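Local coordinates for protein tRNA-5-methyluridine(54) 2-sulfurtransferase (Pyrococcus horikoshii, PDB 3VRH) that catalyses the ATP-dependent 2-thiolation of 5-methyluridine 54 in the T loop of tRNAs, which stabilises the tRNAs of thermophiles against heat, at residues 12-16 against 17-21; 24-27 against 28-32; 282-285 against 286-289; 171-174 against 175-178. One frame throughout, in Å; residues are numbered along the deposited sequence.

Contact 1: residues 12-16 against 17-21; sequences IKIHY and PKMYL
K13 lays its aliphatic chain over one face of the Y20 ring. The two form a non-hydrogen-bonded pair of an antiparallel beta hairpin in the N-terminal LIM-type zinc domain. K13 CG sits 4.2 Å from the ring centroid, 21° off the normal, a CH-pi contact displaced toward the rim. K13 CD reaches on to the phenol, 3.4 Å from Y20 OH. The K13 chain is stretched as far as CE, with CG anti to the backbone N (chi1 180°), and turns only at chi4, which swings NZ off the tyrosine toward K18. An alanine in place of Y20 would probably leave the K13 methylenes without the ring they rest on and free to turn. I12, I14, M19 and L21 lie on the other face, with L21 close to the zinc ligands C3 and H25. I14 CG1 packs 3.6 Å from L21 CD1, and I14 CB lies 3.9 Å from M19 CG. Pairs I12-L21 and I14-M19 each make two backbone hydrogen bonds; I14 N to M19 O is 2.8 Å. The peptide before P17 is cis. The I14 face lies against Y29 of helix 23-40. Helix 201-211 touches I12 and I14, and R202 hydrogen-bonds to K13 O.

Contact 2: residues 24-27 against 28-32; sequences EHFK and EYFER. With ZN (zinc ion), chain B.
Four successive i to i+4 backbone hydrogen bonds join E24-K27 to E28-E31 in helix 23-40, from E28 N to E24 O (3.1 Å) through E31 N to K27 O (2.9 Å). H25 and E28 run side by side, with imidazole and carboxylate planes 15° apart. E28 CG is anti to the backbone N (chi1 175°) with the chain extended, which carries the carboxylate alongside the H25 ring. H25 ND1 binds the zinc ion at 2.2 Å, and C3, C6 and C22 complete the Cys3His site. H25 CD2 is 3.4 Å from E28 OE1. The other oxygen, E28 OE2, takes both R32 NE and R32 NH2, at 3.0 Å from NH2. Both nitrogens reach it from the side away from OE1. This side-on grip on one oxygen probably steadies the carboxylate. With an alanine at E28 the R32 guanidinium would probably lose its mate, and the zinc-binding ring would be left without a carboxylate beside it. K27 NZ makes a second salt bridge, to E24 OE2 (2.9 Å). On the buried side F26 CD1 lies 4.0 Å from Y29 CD1, with the two side chains crossing, while F26 and F30 point the same way. F26 and Y29 pack on strands 12-14 and 19-21. F30 stacks on Y207 of helix 201-211 and touches helix 58-69. E31 OE1 makes a salt bridge to K69 and a hydrogen bond with Y207; Y29 OH hydrogen-bonds with E203.

Contact 3: residues 282-285 against 286-289; sequences DICA and FCKF. With ZN (zinc ion), chain C.
C284 and C287 point their sulfurs at one zinc ion from the N-cap and first turn of helix 285-290. They form the C-x-x-C half of a four-cysteine zinc site, which C272 and C275 complete. The C287 sulfur is anti to its carbonyl carbon (chi1 -82°), which brings SG down beside the start of the helix and 2.4 Å from the zinc. C284 SG comes from the loop side and lies farther from the metal, at 2.7 Å. C284 SG and C287 SG are 4.1 Å apart, near enough to share the ion as neighbouring ligands. C284 is also the N-cap of the helix. C284 SG accepts from C287 N in a long (3.5 Å) but almost straight bond, so one atom serves both metal and helix end. Such N-H donation to a thiolate is likely to ease its negative charge. Beside the cysteines, I283 crosses K288 at a slant. I283 CG2 lies against the lysine methylenes, 3.5 Å from K288 CG, and also touches C287 CB at 3.7 Å. The branch thus bridges the lysine chain and the cysteine. F286 turns its ring away from the loop, with CG anti to the backbone N. There it stacks on Y137 of helix 127-145, and F289 meets Y130 of the same helix. These rings join the zinc site to helix 127-145, which also carries the cluster-binding C128 and C131 and the ATP-binding K135. Of the F286 side chain, CB is nearest the thiolate, 3.8 Å from C284 SG. In the backbone, K288 N donates to C284 O at 2.8 Å.

Contact 4: residues 171-174 against 175-178; sequences WNTE and YLAK
The Y175 ring and the N172 amide stand side by side and point the same way, their planes 72° apart. The amide comes at the ring on a slant, with N172 ND2 4.1 Å from Y175 CD2. N172 CG is anti to its carbonyl carbon (chi1 -69°), as is Y175 CG, which is consistent with the two groups pointing the same way. N172 ND2 is held by N167 of helix 157-169, which Y175 also touches. The indole of W171 takes no part in this pair; it meets F249 of the second subunit at the dimer contact. Here the chain of the PP-loop domain leaves helix 157-169 through a Schellman motif at W171. An inverse gamma turn centred on N172 follows, and then the short, weakly bonded helix 173-177. N172 O receives L176 N at 3.0 Å, in the carbonyl plane. L176 CG is 3.2 Å from the same N172 O, and the leucine packs on L164 and I168. A177 N donates to E174 O at 3.1 Å, from well above the carbonyl plane, and only weakly to T173 O. A bend at chi3 (-87°) brings K178 CE to 3.3 Å from E174 O; K178 NZ stays 4.5 Å from E174 OE1, too far to pair with it.

Contacts 1 and 2 form one unit. Their centres are 11 Å apart, and strand 19-21 leads into helix 23-40. I12 CG2 meets F26 CD1 at 3.6 Å, and M19 CE meets Y29 CD2 at 3.7 Å. Contact 3 holds part of the second zinc site, on the opposite side of the chain's centre, about 48 Å from contact 1 between centres. Contact 4 lies about 22 Å from contact 3 by centres, without touching it. Bicine occupies a pocket that includes the ATP-binding residues A53 and G154. It is about 12 Å from the F30 side chain of contact 2. The Y175 side chain of contact 4 is about 13 Å from the bicine.

Contact 1: residues 12-16 against 17-21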
loop_
_atom_site.group_PDB
_atom_site.type_symbol
_atom_site.label_atom_id
_atom_site.label_comp_id
_atom_site.label_asym_id
_atom_site.label_seq_id
_atom_site.Cartn_x
_atom_site.Cartn_y
_atom_site.Cartn_z
ATOM N N ILE A 12 -21.618 3.734 22.166
ATOM C CA ILE A 12 -20.869 3.450 20.960
ATOM C C ILE A 12 -20.924 1.953 20.642
ATOM O O ILE A 12 -21.104 1.134 21.549
ATOM C CB ILE A 12 -19.416 3.925 21.129
ATOM C CG1 ILE A 12 -18.625 3.771 19.822
ATOM C CG2 ILE A 12 -18.753 3.201 22.292
ATOM C CD1 ILE A 12 -17.227 4.351 19.895
ATOM N N LYS A 13 -20.809 1.602 19.361
ATOM C CA LYS A 13 -20.664 0.203 18.953
ATOM C C LYS A 13 -19.199 -0.144 18.704
ATOM O O LYS A 13 -18.526 0.508 17.923
ATOM C CB LYS A 13 -21.502 -0.113 17.714
ATOM C CG LYS A 13 -21.378 -1.569 17.250
ATOM C CD LYS A 13 -22.392 -1.893 16.151
ATOM C CE LYS A 13 -22.416 -3.383 15.814
ATOM N NZ LYS A 13 -21.296 -3.806 14.912
ATOM N N ILE A 14 -18.704 -1.150 19.412
ATOM C CA ILE A 14 -17.341 -1.623 19.235
ATOM C C ILE A 14 -17.411 -2.833 18.315
ATOM O O ILE A 14 -18.252 -3.713 18.519
ATOM C CB ILE A 14 -16.710 -2.038 20.586
ATOM C CG1 ILE A 14 -16.733 -0.866 21.574
ATOM C CG2 ILE A 14 -15.285 -2.570 20.385
ATOM C CD1 ILE A 14 -16.056 0.377 21.045
ATOM N N HIS A 15 -16.543 -2.876 17.310
ATOM C CA HIS A 15 -16.604 -3.921 16.288
ATOM C C HIS A 15 -15.877 -5.184 16.706
ATOM O O HIS A 15 -16.350 -6.294 16.451
ATOM C CB HIS A 15 -16.016 -3.428 14.960
ATOM C CG HIS A 15 -16.522 -2.086 14.532
ATOM N ND1 HIS A 15 -17.858 -1.835 14.296
ATOM C CD2 HIS A 15 -15.871 -0.922 14.291
ATOM C CE1 HIS A 15 -18.007 -0.573 13.930
ATOM N NE2 HIS A 15 -16.816 0.002 13.913
ATOM N N TYR A 16 -14.718 -5.011 17.336
ATOM C CA TYR A 16 -13.884 -6.150 17.708
ATOM C C TYR A 16 -13.465 -6.106 19.176
ATOM O O TYR A 16 -12.598 -5.312 19.553
ATOM C CB TYR A 16 -12.642 -6.213 16.820
ATOM C CG TYR A 16 -12.936 -6.071 15.346
ATOM C CD1 TYR A 16 -13.414 -7.149 14.598
ATOM C CD2 TYR A 16 -12.735 -4.860 14.696
ATOM C CE1 TYR A 16 -13.682 -7.014 13.238
ATOM C CE2 TYR A 16 -12.999 -4.719 13.337
ATOM C CZ TYR A 16 -13.467 -5.795 12.622
ATOM O OH TYR A 16 -13.726 -5.638 11.286
ATOM N N PRO A 17 -14.097 -6.941 20.016
ATOM C CA PRO A 17 -15.226 -7.793 19.625
ATOM C C PRO A 17 -16.518 -6.982 19.489
ATOM O O PRO A 17 -16.558 -5.826 19.914
ATOM C CB PRO A 17 -15.338 -8.779 20.795
ATOM C CG PRO A 17 -14.823 -8.022 21.969
ATOM C CD PRO A 17 -13.719 -7.139 21.428
ATOM N N LYS A 18 -17.543 -7.580 18.887
ATOM C CA LYS A 18 -18.840 -6.921 18.727
ATOM C C LYS A 18 -19.547 -6.719 20.065
ATOM O O LYS A 18 -19.830 -7.683 20.785
ATOM C CB LYS A 18 -19.745 -7.719 17.785
ATOM C CG LYS A 18 -19.417 -7.561 16.312
ATOM C CD LYS A 18 -20.480 -8.213 15.425
ATOM C CE LYS A 18 -21.862 -7.619 15.684
ATOM N NZ LYS A 18 -22.902 -8.204 14.785
ATOM N N MET A 19 -19.833 -5.460 20.383
ATOM C CA MET A 19 -20.578 -5.100 21.585
ATOM C C MET A 19 -20.976 -3.629 21.569
ATOM O O MET A 19 -20.214 -2.767 21.124
ATOM C CB MET A 19 -19.745 -5.371 22.832
ATOM C CG MET A 19 -18.385 -4.710 22.812
ATOM S SD MET A 19 -17.355 -5.364 24.127
ATOM C CE MET A 19 -15.718 -4.909 23.540
ATOM N N TYR A 20 -22.179 -3.347 22.055
ATOM C CA TYR A 20 -22.570 -1.976 22.336
ATOM C C TYR A 20 -22.131 -1.682 23.754
ATOM O O TYR A 20 -22.222 -2.561 24.626
ATOM C CB TYR A 20 -24.077 -1.804 22.193
ATOM C CG TYR A 20 -24.525 -1.922 20.759
ATOM C CD1 TYR A 20 -24.601 -0.804 19.946
ATOM C CD2 TYR A 20 -24.847 -3.156 20.210
ATOM C CE1 TYR A 20 -24.997 -0.904 18.630
ATOM C CE2 TYR A 20 -25.245 -3.265 18.891
ATOM C CZ TYR A 20 -25.317 -2.134 18.105
ATOM O OH TYR A 20 -25.714 -2.230 16.789
ATOM N N LEU A 21 -21.646 -0.461 23.981
ATOM C CA LEU A 21 -21.163 -0.053 25.299
ATOM C C LEU A 21 -21.671 1.331 25.682
ATOM O O LEU A 21 -21.695 2.241 24.855
ATOM C CB LEU A 21 -19.626 -0.036 25.321
ATOM C CG LEU A 21 -18.853 -1.335 25.116
ATOM C CD1 LEU A 21 -17.360 -1.036 25.154
ATOM C CD2 LEU A 21 -19.248 -2.395 26.165
#

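Contact 2: residues 24-27 against 28-32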
loop_
_atom_site.group_PDB
_atom_site.type_symbol
_atom_site.label_atom_id
_atom_site.label_comp_id
_atom_site.label_asym_id
_atom_site.label_seq_id
_atom_site.Cartn_x
_atom_site.Cartn_y
_atom_site.Cartn_z
ATOM N N GLU A 24 -19.492 4.713 30.361
ATOM C CA GLU A 24 -18.546 4.294 31.392
ATOM C C GLU A 24 -17.861 2.993 31.039
ATOM O O GLU A 24 -16.668 2.825 31.292
ATOM C CB GLU A 24 -19.228 4.197 32.753
ATOM C CG GLU A 24 -19.547 5.558 33.358
ATOM C CD GLU A 24 -18.301 6.415 33.553
ATOM O OE1 GLU A 24 -17.269 5.876 34.023
ATOM O OE2 GLU A 24 -18.349 7.622 33.227
ATOM N N HIS A 25 -18.611 2.070 30.441
ATOM C CA HIS A 25 -18.035 0.798 30.025
ATOM C C HIS A 25 -17.164 0.948 28.788
ATOM O O HIS A 25 -16.258 0.139 28.573
ATOM C CB HIS A 25 -19.097 -0.295 29.830
ATOM C CG HIS A 25 -19.510 -0.943 31.110
ATOM N ND1 HIS A 25 -20.757 -0.768 31.657
ATOM C CD2 HIS A 25 -18.817 -1.698 31.994
ATOM C CE1 HIS A 25 -20.836 -1.414 32.804
ATOM N NE2 HIS A 25 -19.669 -1.986 33.036
ATOM N N PHE A 26 -17.434 1.974 27.979
ATOM C CA PHE A 26 -16.535 2.287 26.875
ATOM C C PHE A 26 -15.195 2.813 27.395
ATOM O O PHE A 26 -14.132 2.389 26.930
ATOM C CB PHE A 26 -17.144 3.316 25.921
ATOM C CG PHE A 26 -16.155 3.868 24.944
ATOM C CD1 PHE A 26 -15.604 3.051 23.957
ATOM C CD2 PHE A 26 -15.744 5.189 25.025
ATOM C CE1 PHE A 26 -14.676 3.552 23.059
ATOM C CE2 PHE A 26 -14.813 5.699 24.131
ATOM C CZ PHE A 26 -14.276 4.880 23.146
ATOM N N LYS A 27 -15.259 3.750 28.349
ATOM C CA LYS A 27 -14.056 4.311 28.969
ATOM C C LYS A 27 -13.185 3.183 29.488
ATOM O O LYS A 27 -11.981 3.125 29.214
ATOM C CB LYS A 27 -14.433 5.272 30.104
ATOM C CG LYS A 27 -14.785 6.670 29.596
ATOM C CD LYS A 27 -15.638 7.494 30.572
ATOM C CE LYS A 27 -15.014 7.636 31.944
ATOM N NZ LYS A 27 -15.728 8.688 32.758
ATOM N N GLU A 28 -13.824 2.269 30.215
ATOM C CA GLU A 28 -13.160 1.098 30.776
ATOM C C GLU A 28 -12.542 0.212 29.698
ATOM O O GLU A 28 -11.376 -0.185 29.800
ATOM C CB GLU A 28 -14.153 0.301 31.629
ATOM C CG GLU A 28 -13.594 -1.001 32.171
ATOM C CD GLU A 28 -14.502 -1.665 33.214
ATOM O OE1 GLU A 28 -15.688 -1.281 33.338
ATOM O OE2 GLU A 28 -14.016 -2.581 33.916
ATOM N N TYR A 29 -13.314 -0.091 28.657
ATOM C CA TYR A 29 -12.775 -0.849 27.527
ATOM C C TYR A 29 -11.540 -0.154 26.939
ATOM O O TYR A 29 -10.515 -0.793 26.658
ATOM C CB TYR A 29 -13.861 -1.061 26.464
ATOM C CG TYR A 29 -13.360 -1.245 25.048
ATOM C CD1 TYR A 29 -13.156 -0.143 24.222
ATOM C CD2 TYR A 29 -13.110 -2.515 24.528
ATOM C CE1 TYR A 29 -12.696 -0.291 22.930
ATOM C CE2 TYR A 29 -12.652 -2.683 23.222
ATOM C CZ TYR A 29 -12.451 -1.560 22.426
ATOM O OH TYR A 29 -11.994 -1.671 21.130
ATOM N N PHE A 30 -11.618 1.161 26.787
ATOM C CA PHE A 30 -10.538 1.891 26.120
ATOM C C PHE A 30 -9.281 1.857 26.980
ATOM O O PHE A 30 -8.171 1.600 26.492
ATOM C CB PHE A 30 -10.976 3.330 25.853
ATOM C CG PHE A 30 -10.017 4.130 25.006
ATOM C CD1 PHE A 30 -8.981 4.837 25.588
ATOM C CD2 PHE A 30 -10.201 4.238 23.624
ATOM C CE1 PHE A 30 -8.118 5.600 24.820
ATOM C CE2 PHE A 30 -9.329 5.001 22.855
ATOM C CZ PHE A 30 -8.290 5.682 23.465
ATOM N N GLU A 31 -9.470 2.102 28.266
ATOM C CA GLU A 31 -8.369 2.114 29.214
ATOM C C GLU A 31 -7.722 0.731 29.341
ATOM O O GLU A 31 -6.492 0.605 29.406
ATOM C CB GLU A 31 -8.869 2.628 30.577
ATOM C CG GLU A 31 -9.239 4.120 30.581
ATOM C CD GLU A 31 -10.376 4.458 31.558
ATOM O OE1 GLU A 31 -11.016 5.522 31.397
ATOM O OE2 GLU A 31 -10.639 3.655 32.473
ATOM N N ARG A 32 -8.552 -0.308 29.361
ATOM C CA ARG A 32 -8.033 -1.678 29.376
ATOM C C ARG A 32 -7.234 -2.006 28.120
ATOM O O ARG A 32 -6.144 -2.568 28.206
ATOM C CB ARG A 32 -9.171 -2.683 29.510
ATOM C CG ARG A 32 -9.814 -2.697 30.866
ATOM C CD ARG A 32 -11.069 -3.561 30.862
ATOM N NE ARG A 32 -11.656 -3.667 32.193
ATOM C CZ ARG A 32 -11.256 -4.537 33.113
ATOM N NH1 ARG A 32 -10.268 -5.386 32.844
ATOM N NH2 ARG A 32 -11.846 -4.562 34.302
HETATM ZN ZN ZN B . -22.637 -0.232 30.593
#

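Contact 3: residues 282-285 against 286-289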
loop_
_atom_site.group_PDB
_atom_site.type_symbol
_atom_site.label_atom_id
_atom_site.label_comp_id
_atom_site.label_asym_id
_atom_site.label_seq_id
_atom_site.Cartn_x
_atom_site.Cartn_y
_atom_site.Cartn_z
ATOM N N ASP A 282 28.637 15.398 10.932
ATOM C CA ASP A 282 29.245 15.856 12.174
ATOM C C ASP A 282 28.414 16.931 12.878
ATOM O O ASP A 282 28.407 16.999 14.107
ATOM C CB ASP A 282 30.694 16.304 11.947
ATOM C CG ASP A 282 30.845 17.220 10.748
ATOM O OD1 ASP A 282 29.805 17.622 10.171
ATOM O OD2 ASP A 282 32.004 17.549 10.401
ATOM N N ILE A 283 27.721 17.768 12.106
ATOM C CA ILE A 283 26.715 18.672 12.675
ATOM C C ILE A 283 25.327 18.135 12.339
ATOM O O ILE A 283 25.111 17.609 11.244
ATOM C CB ILE A 283 26.875 20.117 12.180
ATOM C CG1 ILE A 283 28.253 20.645 12.564
ATOM C CG2 ILE A 283 25.812 21.011 12.789
ATOM C CD1 ILE A 283 28.448 22.070 12.201
ATOM N N CYS A 284 24.393 18.234 13.280
ATOM C CA CYS A 284 23.119 17.555 13.086
ATOM C C CYS A 284 22.134 18.368 12.243
ATOM O O CYS A 284 22.353 19.554 11.968
ATOM C CB CYS A 284 22.518 17.083 14.414
ATOM S SG CYS A 284 21.364 18.215 15.211
ATOM N N ALA A 285 21.078 17.692 11.799
ATOM C CA ALA A 285 20.078 18.283 10.913
ATOM C C ALA A 285 19.457 19.535 11.530
ATOM O O ALA A 285 19.445 20.601 10.907
ATOM C CB ALA A 285 18.995 17.260 10.577
ATOM N N PHE A 286 18.957 19.389 12.754
ATOM C CA PHE A 286 18.366 20.506 13.490
ATOM C C PHE A 286 19.325 21.681 13.514
ATOM O O PHE A 286 18.982 22.769 13.064
ATOM C CB PHE A 286 18.036 20.073 14.913
ATOM C CG PHE A 286 17.359 21.138 15.744
ATOM C CD1 PHE A 286 15.976 21.295 15.702
ATOM C CD2 PHE A 286 18.098 21.960 16.580
ATOM C CE1 PHE A 286 15.345 22.245 16.468
ATOM C CE2 PHE A 286 17.469 22.925 17.356
ATOM C CZ PHE A 286 16.091 23.070 17.299
ATOM N N CYS A 287 20.540 21.440 14.009
ATOM C CA CYS A 287 21.555 22.485 14.128
ATOM C C CYS A 287 21.939 23.135 12.810
ATOM O O CYS A 287 22.139 24.351 12.748
ATOM C CB CYS A 287 22.806 21.932 14.795
ATOM S SG CYS A 287 22.654 21.901 16.562
ATOM N N LYS A 288 22.067 22.331 11.758
ATOM C CA LYS A 288 22.386 22.901 10.450
ATOM C C LYS A 288 21.234 23.758 9.930
ATOM O O LYS A 288 21.448 24.874 9.453
ATOM C CB LYS A 288 22.778 21.817 9.431
ATOM C CG LYS A 288 24.122 21.162 9.727
ATOM C CD LYS A 288 24.484 20.066 8.726
ATOM C CE LYS A 288 25.130 20.653 7.475
ATOM N NZ LYS A 288 25.450 19.602 6.463
ATOM N N PHE A 289 20.012 23.245 10.030
ATOM C CA PHE A 289 18.858 23.994 9.540
ATOM C C PHE A 289 18.720 25.329 10.257
ATOM O O PHE A 289 18.539 26.366 9.628
ATOM C CB PHE A 289 17.558 23.187 9.671
ATOM C CG PHE A 289 16.336 23.974 9.301
ATOM C CD1 PHE A 289 15.944 24.082 7.975
ATOM C CD2 PHE A 289 15.593 24.637 10.276
ATOM C CE1 PHE A 289 14.828 24.820 7.619
ATOM C CE2 PHE A 289 14.471 25.379 9.934
ATOM C CZ PHE A 289 14.085 25.467 8.593
HETATM ZN ZN ZN C . 22.995 19.499 16.891
#

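Contact 4: residues 171-174 against 175-178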
loop_
_atom_site.group_PDB
_atom_site.type_symbol
_atom_site.label_atom_id
_atom_site.label_comp_id
_atom_site.label_asym_id
_atom_site.label_seq_id
_atom_site.Cartn_x
_atom_site.Cartn_y
_atom_site.Cartn_z
ATOM N N TRP A 171 7.554 4.237 -1.478
ATOM C CA TRP A 171 8.670 3.342 -1.178
ATOM C C TRP A 171 9.760 3.980 -0.289
ATOM O O TRP A 171 10.950 3.922 -0.592
ATOM C CB TRP A 171 9.215 2.700 -2.463
ATOM C CG TRP A 171 8.183 1.756 -3.022
ATOM C CD1 TRP A 171 7.273 2.006 -4.020
ATOM C CD2 TRP A 171 7.897 0.442 -2.537
ATOM N NE1 TRP A 171 6.450 0.909 -4.198
ATOM C CE2 TRP A 171 6.822 -0.066 -3.306
ATOM C CE3 TRP A 171 8.446 -0.357 -1.525
ATOM C CZ2 TRP A 171 6.298 -1.338 -3.098
ATOM C CZ3 TRP A 171 7.918 -1.615 -1.313
ATOM C CH2 TRP A 171 6.857 -2.097 -2.102
ATOM N N ASN A 172 9.323 4.604 0.802
ATOM C CA ASN A 172 10.231 5.097 1.832
ATOM C C ASN A 172 10.629 3.947 2.741
ATOM O O ASN A 172 10.108 3.817 3.851
ATOM C CB ASN A 172 9.545 6.144 2.702
ATOM C CG ASN A 172 9.268 7.421 1.973
ATOM O OD1 ASN A 172 10.048 7.845 1.123
ATOM N ND2 ASN A 172 8.144 8.055 2.299
ATOM N N THR A 173 11.548 3.116 2.275
ATOM C CA THR A 173 11.869 1.889 2.974
ATOM C C THR A 173 12.612 2.168 4.273
ATOM O O THR A 173 12.551 1.362 5.209
ATOM C CB THR A 173 12.675 0.945 2.084
ATOM O OG1 THR A 173 13.813 1.644 1.571
ATOM C CG2 THR A 173 11.810 0.486 0.912
ATOM N N GLU A 174 13.297 3.311 4.335
ATOM C CA GLU A 174 13.971 3.707 5.569
ATOM C C GLU A 174 12.964 3.960 6.677
ATOM O O GLU A 174 13.050 3.365 7.748
ATOM C CB GLU A 174 14.867 4.928 5.347
ATOM C CG GLU A 174 16.258 4.542 4.851
ATOM C CD GLU A 174 17.284 5.651 5.010
ATOM O OE1 GLU A 174 16.946 6.705 5.603
ATOM O OE2 GLU A 174 18.432 5.460 4.538
ATOM N N TYR A 175 11.998 4.827 6.404
ATOM C CA TYR A 175 10.884 5.020 7.319
ATOM C C TYR A 175 10.207 3.701 7.690
ATOM O O TYR A 175 9.840 3.495 8.839
ATOM C CB TYR A 175 9.851 5.953 6.704
ATOM C CG TYR A 175 10.212 7.409 6.802
ATOM C CD1 TYR A 175 11.287 7.830 7.575
ATOM C CD2 TYR A 175 9.459 8.376 6.137
ATOM C CE1 TYR A 175 11.612 9.170 7.670
ATOM C CE2 TYR A 175 9.778 9.715 6.223
ATOM C CZ TYR A 175 10.853 10.106 6.989
ATOM O OH TYR A 175 11.165 11.442 7.071
ATOM N N LEU A 176 10.056 2.814 6.711
ATOM C CA LEU A 176 9.350 1.547 6.903
ATOM C C LEU A 176 10.066 0.610 7.870
ATOM O O LEU A 176 9.447 -0.294 8.448
ATOM C CB LEU A 176 9.137 0.823 5.562
ATOM C CG LEU A 176 8.115 1.440 4.602
ATOM C CD1 LEU A 176 8.158 0.723 3.262
ATOM C CD2 LEU A 176 6.724 1.404 5.204
ATOM N N ALA A 177 11.372 0.799 8.026
ATOM C CA ALA A 177 12.125 -0.043 8.943
ATOM C C ALA A 177 11.844 0.373 10.382
ATOM O O ALA A 177 11.999 -0.418 11.310
ATOM C CB ALA A 177 13.610 0.029 8.639
ATOM N N LYS A 178 11.393 1.610 10.553
ATOM C CA LYS A 178 11.319 2.230 11.875
ATOM C C LYS A 178 9.898 2.450 12.431
ATOM O O LYS A 178 9.671 3.352 13.232
ATOM C CB LYS A 178 12.119 3.543 11.872
ATOM C CG LYS A 178 13.626 3.335 12.031
ATOM C CD LYS A 178 14.439 4.595 11.696
ATOM C CE LYS A 178 14.772 4.687 10.196
ATOM N NZ LYS A 178 15.607 5.888 9.849
#